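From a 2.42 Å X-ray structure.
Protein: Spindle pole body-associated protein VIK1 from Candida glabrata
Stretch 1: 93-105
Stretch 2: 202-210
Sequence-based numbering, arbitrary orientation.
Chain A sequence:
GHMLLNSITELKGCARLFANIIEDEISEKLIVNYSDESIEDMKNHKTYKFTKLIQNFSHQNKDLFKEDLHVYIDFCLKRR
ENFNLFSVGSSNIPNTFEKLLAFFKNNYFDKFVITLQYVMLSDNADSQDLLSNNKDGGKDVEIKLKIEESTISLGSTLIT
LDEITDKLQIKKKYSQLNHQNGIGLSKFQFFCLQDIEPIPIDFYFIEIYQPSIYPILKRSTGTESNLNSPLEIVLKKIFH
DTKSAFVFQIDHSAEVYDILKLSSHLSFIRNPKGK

Stretch 1 93-105: IPNTFEKLLAFFK
Stretch 2 (202-210) DFYFIEIYQ

Residues 96-105 form a helix that continues later in the chain, and residues 202-208 form a strand that begins earlier. Their N-to-C directions differ by 165°, so they run nearly antiparallel, with a closest axis approach of 10.9 Å. The register is marked by the nearest CA pair between helix and strand, Phe-97 CA and Phe-205 CA, 8.4 Å apart. No hydrogen bond crosses between the stretches; 378 Å² of surface, summed over both sides, is buried by side-chain packing.

The helix is built from i to i-4 bonds, such as Leu-100 N to Thr-96 O at 2.9 Å and Phe-104 N to Leu-100 O at 3.1 Å, with phi/psi near -60/-45. Before it, Ile-93 (-78/122) and Pro-94 (-67/167) are extended, and Asn-95 (-83/13) occupies the N-cap position. Asn-95 O accepts a hydrogen bond from Lys-99 N at 3.3 Å and a weak one from Glu-98 N at 3.2 Å. The strand keeps phi between -88 and -125° and psi between 98 and 132°. Its alternation points the CA-to-CB bonds of Phe-203, Phe-205 and Glu-207 toward the helix, while Asp-202, Tyr-204, Ile-206 and Ile-208 make no contact with it. On the helix, the CA-to-CB bonds of Thr-96, Leu-100 and Phe-104, spaced four residues apart, point toward the strand.

Phe-205 has the largest covered area, 75 Å². With its CA-to-CB bond toward the helix and chi1 at 180° (t), chi2 60°, its ring meets Leu-100, also t (chi1 -179°, chi2 66°, p), which places a methyl over one ring face. Leu-100 CD2 lies 4.0 Å from the Phe-205 centroid, 25° off the ring normal, a CH-pi contact; its closest ring atom is Phe-205 CG at 3.7 Å. Both methyls also approach the second aromatic: Leu-100 CD1 and Leu-100 CD2 are each 4.0 Å from Phe-203 CE2. The leucine thus spans two strand aromatics.

Thr-96, chi1 -43° (m), brings its methyl to the tip of the same ring, with CG2 3.7 Å from Phe-205 CZ. Phe-97 points sideways at CB, but its t rotamer (chi1 -177°, chi2 68°) leaves CD1 4.1 Å from Phe-205 CD2, an apolar contact at the edge of the Phe-97 ring. Phe-97 CB also lies 4.0 Å from Glu-207 OE2, a van der Waals approach; Glu-207 has chi values of -71° (m), 167° (t) and -61°, and its OE1 is hydrogen-bonded elsewhere in the structure.

At the other end, Phe-203 (t, chi1 168°, chi2 65°) meets Phe-104 (m, chi1 -66°, chi2 -28°). Phe-104 CZ approaches Phe-203 CE2 to 3.7 Å; the centroids are 5.8 Å apart and the planes lie at 86°, an oblique aromatic pair.

Past the strand, Tyr-209 (-121/14; chi1 -53°, m; chi2 -49°) reaches Pro-94, whose ring is C-gamma endo. Pro-94 CD is 3.9 Å from Tyr-209 CZ, and Pro-94 CG is 3.6 Å from Tyr-209 OH. Carbon offers this hydroxyl only packing; its hydrogen bonding is satisfied elsewhere.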

ATOM      1  N   ILE A  93       7.241   2.130 -11.593  1.00 61.78           N
ATOM      2  CA  ILE A  93       6.927   2.466 -10.214  1.00 60.20           C
ATOM      3  C   ILE A  93       6.011   3.681 -10.147  1.00 55.79           C
ATOM      4  O   ILE A  93       6.353   4.757 -10.632  1.00 56.21           O
ATOM      5  CB  ILE A  93       8.199   2.714  -9.369  1.00 60.74           C
ATOM      6  N   PRO A  94       4.838   3.514  -9.526  1.00 54.04           N
ATOM      7  CA  PRO A  94       3.943   4.661  -9.411  1.00 51.69           C
ATOM      8  C   PRO A  94       4.533   5.743  -8.482  1.00 49.29           C
ATOM      9  O   PRO A  94       5.514   5.490  -7.780  1.00 42.91           O
ATOM     10  CB  PRO A  94       2.662   4.044  -8.821  1.00 51.93           C
ATOM     11  CG  PRO A  94       3.123   2.815  -8.088  1.00 52.44           C
ATOM     12  CD  PRO A  94       4.348   2.321  -8.795  1.00 52.35           C
ATOM     13  N   ASN A  95       3.949   6.939  -8.508  1.00 50.10           N
ATOM     14  CA  ASN A  95       4.345   8.023  -7.608  1.00 49.58           C
ATOM     15  C   ASN A  95       3.680   7.920  -6.217  1.00 45.02           C
ATOM     16  O   ASN A  95       3.725   8.868  -5.434  1.00 43.99           O
ATOM     17  CB  ASN A  95       4.038   9.386  -8.258  1.00 51.64           C
ATOM     18  N   THR A  96       3.076   6.767  -5.931  1.00 40.79           N
ATOM     19  CA  THR A  96       2.273   6.545  -4.735  1.00 41.27           C
ATOM     20  C   THR A  96       2.902   7.019  -3.400  1.00 43.68           C
ATOM     21  O   THR A  96       2.230   7.696  -2.623  1.00 43.48           O
ATOM     22  CB  THR A  96       1.836   5.075  -4.657  1.00 44.51           C
ATOM     23  OG1 THR A  96       1.412   4.648  -5.958  1.00 49.89           O
ATOM     24  CG2 THR A  96       0.680   4.875  -3.666  1.00 42.79           C
ATOM     25  N   PHE A  97       4.178   6.701  -3.156  1.00 42.19           N
ATOM     26  CA  PHE A  97       4.855   7.090  -1.914  1.00 41.24           C
ATOM     27  C   PHE A  97       4.911   8.599  -1.671  1.00 40.80           C
ATOM     28  O   PHE A  97       4.632   9.065  -0.558  1.00 39.54           O
ATOM     29  CB  PHE A  97       6.271   6.486  -1.838  1.00 41.64           C
ATOM     30  CG  PHE A  97       6.997   6.788  -0.544  1.00 42.89           C
ATOM     31  CD1 PHE A  97       6.566   6.238   0.665  1.00 44.43           C
ATOM     32  CD2 PHE A  97       8.113   7.608  -0.532  1.00 45.22           C
ATOM     33  CE1 PHE A  97       7.225   6.507   1.856  1.00 45.16           C
ATOM     34  CE2 PHE A  97       8.787   7.875   0.660  1.00 47.71           C
ATOM     35  CZ  PHE A  97       8.342   7.324   1.853  1.00 45.07           C
ATOM     36  N   GLU A  98       5.267   9.362  -2.702  1.00 42.68           N
ATOM     37  CA  GLU A  98       5.407  10.823  -2.579  1.00 43.46           C
ATOM     38  C   GLU A  98       4.063  11.520  -2.367  1.00 42.41           C
ATOM     39  O   GLU A  98       3.973  12.512  -1.628  1.00 43.85           O
ATOM     40  CB  GLU A  98       6.108  11.416  -3.802  1.00 48.41           C
ATOM     41  CG  GLU A  98       7.429  10.746  -4.171  1.00 56.04           C
ATOM     42  CD  GLU A  98       7.254   9.564  -5.115  1.00 59.13           C
ATOM     43  OE1 GLU A  98       6.560   9.709  -6.149  1.00 66.89           O
ATOM     44  OE2 GLU A  98       7.817   8.489  -4.831  1.00 57.95           O
ATOM     45  N   LYS A  99       3.022  10.993  -3.010  1.00 40.92           N
ATOM     46  CA  LYS A  99       1.669  11.538  -2.885  1.00 41.21           C
ATOM     47  C   LYS A  99       1.066  11.209  -1.512  1.00 38.33           C
ATOM     48  O   LYS A  99       0.329  12.007  -0.917  1.00 39.77           O
ATOM     49  CB  LYS A  99       0.785  11.023  -4.024  1.00 44.50           C
ATOM     50  CG  LYS A  99       1.084  11.655  -5.380  1.00 48.56           C
ATOM     51  CD  LYS A  99       0.576  13.094  -5.457  1.00 53.27           C
ATOM     52  CE  LYS A  99       1.001  13.792  -6.744  1.00 56.62           C
ATOM     53  NZ  LYS A  99       0.528  13.049  -7.945  1.00 60.70           N
ATOM     54  N   LEU A 100       1.411  10.028  -1.014  1.00 34.30           N
ATOM     55  CA  LEU A 100       1.080   9.624   0.335  1.00 31.92           C
ATOM     56  C   LEU A 100       1.643  10.619   1.360  1.00 32.20           C
ATOM     57  O   LEU A 100       0.894  11.133   2.190  1.00 29.52           O
ATOM     58  CB  LEU A 100       1.603   8.221   0.595  1.00 28.23           C
ATOM     59  CG  LEU A 100       1.309   7.664   1.981  1.00 27.23           C
ATOM     60  CD1 LEU A 100      -0.186   7.471   2.153  1.00 24.79           C
ATOM     61  CD2 LEU A 100       2.085   6.366   2.208  1.00 25.87           C
ATOM     62  N   LEU A 101       2.950  10.898   1.293  1.00 32.75           N
ATOM     63  CA  LEU A 101       3.544  11.932   2.148  1.00 34.17           C
ATOM     64  C   LEU A 101       2.798  13.256   2.023  1.00 32.68           C
ATOM     65  O   LEU A 101       2.441  13.858   3.032  1.00 35.84           O
ATOM     66  CB  LEU A 101       5.042  12.128   1.874  1.00 34.54           C
ATOM     67  CG  LEU A 101       5.960  10.928   2.132  1.00 37.21           C
ATOM     68  CD1 LEU A 101       7.429  11.279   1.915  1.00 37.00           C
ATOM     69  CD2 LEU A 101       5.744  10.349   3.515  1.00 35.44           C
ATOM     70  N   ALA A 102       2.533  13.682   0.790  1.00 32.39           N
ATOM     71  CA  ALA A 102       1.858  14.963   0.533  1.00 32.12           C
ATOM     72  C   ALA A 102       0.432  14.968   1.095  1.00 30.74           C
ATOM     73  O   ALA A 102      -0.016  15.950   1.708  1.00 32.79           O
ATOM     74  CB  ALA A 102       1.866  15.276  -0.965  1.00 29.08           C
ATOM     75  N   PHE A 103      -0.269  13.858   0.906  1.00 29.89           N
ATOM     76  CA  PHE A 103      -1.613  13.688   1.474  1.00 29.92           C
ATOM     77  C   PHE A 103      -1.645  13.871   3.001  1.00 29.50           C
ATOM     78  O   PHE A 103      -2.543  14.531   3.523  1.00 29.93           O
ATOM     79  CB  PHE A 103      -2.219  12.334   1.047  1.00 29.59           C
ATOM     80  CG  PHE A 103      -3.553  12.028   1.691  1.00 30.00           C
ATOM     81  CD1 PHE A 103      -4.714  12.680   1.280  1.00 29.69           C
ATOM     82  CD2 PHE A 103      -3.644  11.083   2.696  1.00 29.54           C
ATOM     83  CE1 PHE A 103      -5.932  12.403   1.869  1.00 29.22           C
ATOM     84  CE2 PHE A 103      -4.861  10.800   3.296  1.00 29.92           C
ATOM     85  CZ  PHE A 103      -6.001  11.463   2.883  1.00 31.19           C
ATOM     86  N   PHE A 104      -0.690  13.287   3.718  1.00 28.28           N
ATOM     87  CA  PHE A 104      -0.677  13.436   5.190  1.00 30.07           C
ATOM     88  C   PHE A 104      -0.323  14.854   5.617  1.00 31.37           C
ATOM     89  O   PHE A 104      -0.892  15.369   6.593  1.00 31.35           O
ATOM     90  CB  PHE A 104       0.277  12.446   5.876  1.00 26.86           C
ATOM     91  CG  PHE A 104      -0.128  11.009   5.745  1.00 25.84           C
ATOM     92  CD1 PHE A 104      -1.460  10.648   5.595  1.00 25.86           C
ATOM     93  CD2 PHE A 104       0.830  10.008   5.811  1.00 26.68           C
ATOM     94  CE1 PHE A 104      -1.827   9.318   5.506  1.00 26.35           C
ATOM     95  CE2 PHE A 104       0.465   8.666   5.715  1.00 27.89           C
ATOM     96  CZ  PHE A 104      -0.869   8.323   5.561  1.00 26.72           C
ATOM     97  N   LYS A 105       0.625  15.466   4.899  1.00 34.11           N
ATOM     98  CA  LYS A 105       0.959  16.885   5.081  1.00 38.60           C
ATOM     99  C   LYS A 105      -0.267  17.767   4.965  1.00 39.31           C
ATOM    100  O   LYS A 105      -0.484  18.631   5.814  1.00 44.85           O
ATOM    101  CB  LYS A 105       2.025  17.371   4.090  1.00 41.53           C
ATOM    102  CG  LYS A 105       2.224  18.889   4.111  1.00 43.03           C
ATOM    103  CD  LYS A 105       3.271  19.367   3.108  1.00 46.82           C
ATOM    104  CE  LYS A 105       4.571  19.771   3.785  1.00 45.88           C
ATOM    105  N   ASP A 202      -1.287   2.643  14.132  1.00 24.20           N
ATOM    106  CA  ASP A 202      -0.285   2.247  13.141  1.00 24.69           C
ATOM    107  C   ASP A 202      -0.860   2.146  11.722  1.00 23.93           C
ATOM    108  O   ASP A 202      -1.913   1.521  11.488  1.00 22.64           O
ATOM    109  CB  ASP A 202       0.358   0.913  13.535  1.00 24.33           C
ATOM    110  CG  ASP A 202       0.915   0.934  14.936  1.00 24.93           C
ATOM    111  OD1 ASP A 202       1.543   1.921  15.307  1.00 24.08           O
ATOM    112  OD2 ASP A 202       0.721  -0.041  15.683  1.00 28.71           O
ATOM    113  N   PHE A 203      -0.156   2.754  10.781  1.00 22.14           N
ATOM    114  CA  PHE A 203      -0.492   2.610   9.383  1.00 22.19           C
ATOM    115  C   PHE A 203       0.723   2.038   8.682  1.00 22.33           C
ATOM    116  O   PHE A 203       1.823   2.573   8.834  1.00 24.05           O
ATOM    117  CB  PHE A 203      -0.905   3.954   8.761  1.00 21.36           C
ATOM    118  CG  PHE A 203      -0.995   3.936   7.240  1.00 22.29           C
ATOM    119  CD1 PHE A 203      -1.950   3.157   6.582  1.00 21.62           C
ATOM    120  CD2 PHE A 203      -0.146   4.729   6.466  1.00 22.72           C
ATOM    121  CE1 PHE A 203      -2.043   3.149   5.194  1.00 21.93           C
ATOM    122  CE2 PHE A 203      -0.232   4.721   5.069  1.00 23.01           C
ATOM    123  CZ  PHE A 203      -1.182   3.924   4.433  1.00 21.66           C
ATOM    124  N   TYR A 204       0.526   0.950   7.933  1.00 22.26           N
ATOM    125  CA  TYR A 204       1.610   0.323   7.152  1.00 22.09           C
ATOM    126  C   TYR A 204       1.381   0.516   5.667  1.00 21.99           C
ATOM    127  O   TYR A 204       0.302   0.189   5.142  1.00 20.89           O
ATOM    128  CB  TYR A 204       1.730  -1.181   7.444  1.00 21.78           C
ATOM    129  CG  TYR A 204       1.920  -1.485   8.894  1.00 22.68           C
ATOM    130  CD1 TYR A 204       3.193  -1.491   9.458  1.00 24.08           C
ATOM    131  CD2 TYR A 204       0.821  -1.730   9.726  1.00 23.16           C
ATOM    132  CE1 TYR A 204       3.375  -1.756  10.810  1.00 24.81           C
ATOM    133  CE2 TYR A 204       0.990  -1.992  11.078  1.00 24.42           C
ATOM    134  CZ  TYR A 204       2.272  -2.008  11.608  1.00 24.31           C
ATOM    135  OH  TYR A 204       2.451  -2.265  12.934  1.00 24.79           O
ATOM    136  N   PHE A 205       2.394   1.061   5.008  1.00 21.08           N
ATOM    137  CA  PHE A 205       2.386   1.180   3.563  1.00 22.16           C
ATOM    138  C   PHE A 205       3.410   0.226   2.974  1.00 23.34           C
ATOM    139  O   PHE A 205       4.616   0.379   3.169  1.00 22.92           O
ATOM    140  CB  PHE A 205       2.679   2.609   3.103  1.00 20.94           C
ATOM    141  CG  PHE A 205       2.682   2.768   1.612  1.00 20.66           C
ATOM    142  CD1 PHE A 205       1.535   2.474   0.858  1.00 20.81           C
ATOM    143  CD2 PHE A 205       3.828   3.200   0.944  1.00 21.10           C
ATOM    144  CE1 PHE A 205       1.537   2.607  -0.530  1.00 19.48           C
ATOM    145  CE2 PHE A 205       3.825   3.356  -0.440  1.00 20.93           C
ATOM    146  CZ  PHE A 205       2.680   3.065  -1.175  1.00 19.85           C
ATOM    147  N   ILE A 206       2.913  -0.754   2.238  1.00 26.26           N
ATOM    148  CA  ILE A 206       3.741  -1.850   1.800  1.00 28.59           C
ATOM    149  C   ILE A 206       3.845  -1.854   0.301  1.00 29.30           C
ATOM    150  O   ILE A 206       2.831  -1.888  -0.408  1.00 29.46           O
ATOM    151  CB  ILE A 206       3.221  -3.180   2.370  1.00 31.45           C
ATOM    152  CG1 ILE A 206       3.423  -3.175   3.896  1.00 31.03           C
ATOM    153  CG2 ILE A 206       3.968  -4.349   1.743  1.00 31.94           C
ATOM    154  CD1 ILE A 206       2.266  -3.761   4.669  1.00 34.01           C
ATOM    155  N   GLU A 207       5.089  -1.757  -0.154  1.00 31.21           N
ATOM    156  CA  GLU A 207       5.436  -1.681  -1.558  1.00 33.42           C
ATOM    157  C   GLU A 207       5.966  -3.039  -2.020  1.00 35.52           C
ATOM    158  O   GLU A 207       6.977  -3.537  -1.515  1.00 36.98           O
ATOM    159  CB  GLU A 207       6.508  -0.616  -1.783  1.00 35.90           C
ATOM    160  CG  GLU A 207       6.066   0.833  -1.623  1.00 36.58           C
ATOM    161  CD  GLU A 207       7.259   1.785  -1.553  1.00 40.58           C
ATOM    162  OE1 GLU A 207       8.089   1.657  -0.621  1.00 39.47           O
ATOM    163  OE2 GLU A 207       7.387   2.668  -2.431  1.00 43.46           O
ATOM    164  N   ILE A 208       5.275  -3.632  -2.980  1.00 35.57           N
ATOM    165  CA  ILE A 208       5.677  -4.913  -3.549  1.00 35.87           C
ATOM    166  C   ILE A 208       5.791  -4.761  -5.063  1.00 35.98           C
ATOM    167  O   ILE A 208       4.782  -4.791  -5.777  1.00 33.30           O
ATOM    168  CB  ILE A 208       4.672  -6.014  -3.173  1.00 35.87           C
ATOM    169  CG1 ILE A 208       4.652  -6.175  -1.653  1.00 37.02           C
ATOM    170  CG2 ILE A 208       5.028  -7.323  -3.866  1.00 38.93           C
ATOM    171  CD1 ILE A 208       3.511  -6.997  -1.133  1.00 37.43           C
ATOM    172  N   TYR A 209       7.020  -4.550  -5.532  1.00 36.29           N
ATOM    173  CA  TYR A 209       7.290  -4.348  -6.959  1.00 40.91           C
ATOM    174  C   TYR A 209       8.263  -5.376  -7.555  1.00 44.31           C
ATOM    175  O   TYR A 209       8.767  -5.167  -8.658  1.00 45.18           O
ATOM    176  CB  TYR A 209       7.811  -2.934  -7.231  1.00 40.06           C
ATOM    177  CG  TYR A 209       6.931  -1.844  -6.681  1.00 40.68           C
ATOM    178  CD1 TYR A 209       5.555  -1.854  -6.916  1.00 41.35           C
ATOM    179  CD2 TYR A 209       7.468  -0.795  -5.939  1.00 40.10           C
ATOM    180  CE1 TYR A 209       4.742  -0.865  -6.410  1.00 41.56           C
ATOM    181  CE2 TYR A 209       6.661   0.208  -5.430  1.00 40.36           C
ATOM    182  CZ  TYR A 209       5.298   0.163  -5.670  1.00 41.07           C
ATOM    183  OH  TYR A 209       4.467   1.143  -5.187  1.00 40.61           O
ATOM    184  N   GLN A 210       8.517  -6.471  -6.830  1.00 45.27           N
ATOM    185  CA  GLN A 210       9.361  -7.558  -7.315  1.00 46.99           C
ATOM    186  C   GLN A 210       8.534  -8.839  -7.480  1.00 48.13           C
ATOM    187  O   GLN A 210       8.052  -9.399  -6.491  1.00 49.15           O
ATOM    188  CB  GLN A 210      10.565  -7.773  -6.386  1.00 50.60           C
ATOM    189  CG  GLN A 210      11.513  -8.906  -6.789  1.00 52.55           C
TER